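Local structure of tRNA uridine(34) acetyltransferase (Methanocaldococcus infernus, 6IA8) at residues Arg212-Val217 with Met284-Pro289. The protein catalyses the acetyl-CoA- and S-adenosyl-L-methionine-dependent carboxymethylation of the wobble uridine at position 34 of tRNAs, using a [4Fe-4S] cluster. Residues are numbered along the deposited sequence; the frame is centred on the assembly and turned at random.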
ATOM      1  N   ARG A 212       1.829  -3.503   5.730  1.00 29.37           N
ATOM      2  CA  ARG A 212       1.341  -3.645   4.360  1.00 32.08           C
ATOM      3  C   ARG A 212       2.156  -4.722   3.665  1.00 30.17           C
ATOM      4  O   ARG A 212       3.367  -4.808   3.870  1.00 31.02           O
ATOM      5  CB  ARG A 212       1.430  -2.330   3.570  1.00 39.42           C
ATOM      6  CG  ARG A 212       0.852  -2.394   2.152  1.00 88.63           C
ATOM      7  CD  ARG A 212       1.001  -1.055   1.430  1.00107.91           C
ATOM      8  NE  ARG A 212       2.317  -0.893   0.815  1.00132.23           N
ATOM      9  CZ  ARG A 212       2.785   0.251   0.326  1.00136.84           C
ATOM     10  NH1 ARG A 212       2.050   1.349   0.383  1.00126.06           N
ATOM     11  NH2 ARG A 212       3.994   0.295  -0.213  1.00160.16           N
ATOM     12  N   VAL A 213       1.490  -5.545   2.854  1.00 29.54           N
ATOM     13  CA  VAL A 213       2.159  -6.548   2.034  1.00 31.66           C
ATOM     14  C   VAL A 213       1.756  -6.339   0.578  1.00 35.80           C
ATOM     15  O   VAL A 213       0.567  -6.252   0.255  1.00 32.55           O
ATOM     16  CB  VAL A 213       1.821  -7.977   2.494  1.00 28.86           C
ATOM     17  CG1 VAL A 213       2.479  -9.016   1.528  1.00 31.85           C
ATOM     18  CG2 VAL A 213       2.269  -8.226   3.892  1.00 28.62           C
ATOM     19  N   GLU A 214       2.746  -6.221  -0.290  1.00 27.88           N
ATOM     20  CA  GLU A 214       2.525  -6.039  -1.716  1.00 29.48           C
ATOM     21  C   GLU A 214       2.807  -7.366  -2.402  1.00 33.32           C
ATOM     22  O   GLU A 214       3.925  -7.885  -2.303  1.00 35.35           O
ATOM     23  CB  GLU A 214       3.430  -4.955  -2.301  1.00 31.42           C
ATOM     24  CG  GLU A 214       3.115  -4.658  -3.772  1.00 36.82           C
ATOM     25  CD  GLU A 214       4.186  -3.816  -4.463  1.00 59.82           C
ATOM     26  OE1 GLU A 214       4.757  -4.293  -5.470  1.00 70.82           O
ATOM     27  OE2 GLU A 214       4.454  -2.692  -3.992  1.00 71.11           O
ATOM     28  N   LEU A 215       1.800  -7.915  -3.074  1.00 34.78           N
ATOM     29  CA  LEU A 215       1.901  -9.205  -3.745  1.00 32.85           C
ATOM     30  C   LEU A 215       2.289  -8.967  -5.196  1.00 34.80           C
ATOM     31  O   LEU A 215       1.682  -8.127  -5.866  1.00 35.95           O
ATOM     32  CB  LEU A 215       0.566  -9.955  -3.668  1.00 33.64           C
ATOM     33  CG  LEU A 215       0.123 -10.369  -2.256  1.00 37.34           C
ATOM     34  CD1 LEU A 215      -1.314 -10.987  -2.339  1.00 35.09           C
ATOM     35  CD2 LEU A 215       1.096 -11.351  -1.629  1.00 39.71           C
ATOM     36  N   GLY A 216       3.304  -9.685  -5.672  1.00 36.89           N
ATOM     37  CA  GLY A 216       3.656  -9.659  -7.080  1.00 36.97           C
ATOM     38  C   GLY A 216       2.671 -10.451  -7.928  1.00 35.52           C
ATOM     39  O   GLY A 216       3.013 -11.524  -8.441  1.00 31.82           O
ATOM     40  N   VAL A 217       1.437  -9.950  -8.055  1.00 30.61           N
ATOM     41  CA  VAL A 217       0.384 -10.695  -8.744  1.00 35.13           C
ATOM     42  C   VAL A 217       0.653 -10.761 -10.248  1.00 36.03           C
ATOM     43  O   VAL A 217       0.578 -11.840 -10.854  1.00 33.11           O
ATOM     44  CB  VAL A 217      -0.986 -10.061  -8.451  1.00 33.77           C
ATOM     45  CG1 VAL A 217      -2.074 -10.783  -9.209  1.00 33.72           C
ATOM     46  CG2 VAL A 217      -1.265 -10.071  -6.941  1.00 32.09           C
ATOM     47  N   MET A 284      -4.924  -1.654  -2.487  1.00 27.64           N
ATOM     48  CA  MET A 284      -4.037  -0.786  -3.241  1.00 28.21           C
ATOM     49  C   MET A 284      -3.593  -1.576  -4.454  1.00 29.27           C
ATOM     50  O   MET A 284      -3.505  -2.808  -4.397  1.00 30.39           O
ATOM     51  CB  MET A 284      -2.845  -0.341  -2.364  1.00 30.72           C
ATOM     52  CG  MET A 284      -1.785   0.429  -3.056  1.00 85.67           C
ATOM     53  SD  MET A 284      -0.444   0.825  -1.911  1.00 73.91           S
ATOM     54  CE  MET A 284      -1.276   0.914  -0.318  1.00100.64           C
ATOM     55  N   VAL A 285      -3.315  -0.868  -5.551  1.00 25.73           N
ATOM     56  CA  VAL A 285      -2.752  -1.511  -6.731  1.00 25.57           C
ATOM     57  C   VAL A 285      -1.633  -0.640  -7.270  1.00 28.61           C
ATOM     58  O   VAL A 285      -1.709   0.587  -7.197  1.00 32.35           O
ATOM     59  CB  VAL A 285      -3.808  -1.758  -7.827  1.00 34.42           C
ATOM     60  CG1 VAL A 285      -4.869  -2.783  -7.355  1.00 36.37           C
ATOM     61  CG2 VAL A 285      -4.443  -0.442  -8.253  1.00 58.60           C
ATOM     62  N   LYS A 286      -0.599  -1.283  -7.812  1.00 32.72           N
ATOM     63  CA  LYS A 286       0.534  -0.635  -8.468  1.00 33.13           C
ATOM     64  C   LYS A 286       0.546  -1.158  -9.897  1.00 34.14           C
ATOM     65  O   LYS A 286       0.644  -2.375 -10.105  1.00 31.83           O
ATOM     66  CB  LYS A 286       1.831  -0.970  -7.737  1.00 34.38           C
ATOM     67  CG  LYS A 286       3.083  -0.298  -8.329  1.00 50.55           C
ATOM     68  CD  LYS A 286       4.369  -0.850  -7.693  1.00 69.56           C
ATOM     69  CE  LYS A 286       4.948   0.068  -6.631  1.00117.97           C
ATOM     70  NZ  LYS A 286       4.286  -0.068  -5.308  1.00153.45           N
ATOM     71  N   ILE A 287       0.312  -0.267 -10.866  1.00 34.86           N
ATOM     72  CA  ILE A 287       0.058  -0.663 -12.248  1.00 35.01           C
ATOM     73  C   ILE A 287       1.156  -0.104 -13.138  1.00 36.06           C
ATOM     74  O   ILE A 287       1.454   1.092 -13.088  1.00 35.69           O
ATOM     75  CB  ILE A 287      -1.309  -0.167 -12.745  1.00 34.91           C
ATOM     76  CG1 ILE A 287      -2.434  -0.694 -11.858  1.00 35.75           C
ATOM     77  CG2 ILE A 287      -1.540  -0.608 -14.218  1.00 36.51           C
ATOM     78  CD1 ILE A 287      -3.731   0.075 -12.071  1.00 41.17           C
ATOM     79  N   TYR A 288       1.738  -0.953 -13.983  1.00 33.20           N
ATOM     80  CA  TYR A 288       2.619  -0.414 -15.024  1.00 37.41           C
ATOM     81  C   TYR A 288       2.684  -1.415 -16.162  1.00 37.67           C
ATOM     82  O   TYR A 288       2.787  -2.616 -15.890  1.00 38.39           O
ATOM     83  CB  TYR A 288       4.039  -0.114 -14.525  1.00 55.49           C
ATOM     84  CG  TYR A 288       4.725   0.945 -15.382  1.00 48.23           C
ATOM     85  CD1 TYR A 288       4.523   2.293 -15.129  1.00 45.87           C
ATOM     86  CD2 TYR A 288       5.534   0.599 -16.474  1.00 39.91           C
ATOM     87  CE1 TYR A 288       5.106   3.262 -15.899  1.00 51.27           C
ATOM     88  CE2 TYR A 288       6.150   1.588 -17.253  1.00 47.53           C
ATOM     89  CZ  TYR A 288       5.911   2.910 -16.956  1.00 55.05           C
ATOM     90  OH  TYR A 288       6.473   3.911 -17.704  1.00 49.97           O
ATOM     91  N   PRO A 289       2.636  -0.986 -17.423  1.00 38.40           N
ATOM     92  CA  PRO A 289       2.626  -1.958 -18.526  1.00 34.19           C
ATOM     93  C   PRO A 289       3.883  -2.811 -18.536  1.00 38.29           C
ATOM     94  O   PRO A 289       4.945  -2.378 -18.104  1.00 39.05           O
ATOM     95  CB  PRO A 289       2.538  -1.087 -19.782  1.00 46.24           C
ATOM     96  CG  PRO A 289       2.968   0.289 -19.339  1.00 50.02           C
ATOM     97  CD  PRO A 289       2.526   0.401 -17.897  1.00 46.26           C
TER
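Lys286 reaches back to Glu214 and Met284 meets Arg212, two side-chain contacts that bridge strands 212-218 and 284-287. The two strands are not neighbours: strand 250-255 runs between them, parallel to both, in the parallel sheet of the radical SAM core, a partial (beta/alpha) barrel, and even their nearest CA atoms, those of Glu214 and Met284, are 8.5 Å apart. The contact is therefore made by side chains on one face of the barrel sheet, across the middle strand, whose Ser252 and His254 touch Glu214; His254 also touches Lys286.

Met284 lies at about a right angle to Arg212. Its chain, extended through chi1 and chi2, brings SD to 3.4 Å from NH1 of Arg212. A bend at chi3 (-29°) then turns CE toward the arginine's CD and NH1. CE is 3.5 Å from that aliphatic CD, and it approaches the guanidinium obliquely. The arginine is poorly ordered, which makes these details less certain; its NH1 also forms a salt bridge with Glu136. The side chain of Met284 lies about 6 Å from that of Gln445, which probably binds acetyl-CoA, as in related enzymes.

In the second pair, NZ of Lys286 donates to OE2 of Glu214 at 2.9 Å, closing a salt bridge. The ammonium comes from above the carboxylate, 42° out of its plane, and the lysine is folded at chi3 and chi4 to get there. Without the ammonium, as with an alanine here, the buried Glu214 carboxylate would probably be left beside Glu191 with no positive mate from this strand.

NZ of Lys286 is also 5.1 Å from NH2 of Arg212, so basic and acidic groups mingle on this face; the lysine probably offsets some of the crowding of Glu214 and Glu191, whereas the thioether SD and methyl CE of Met284 both lie against NH1 of the arginine.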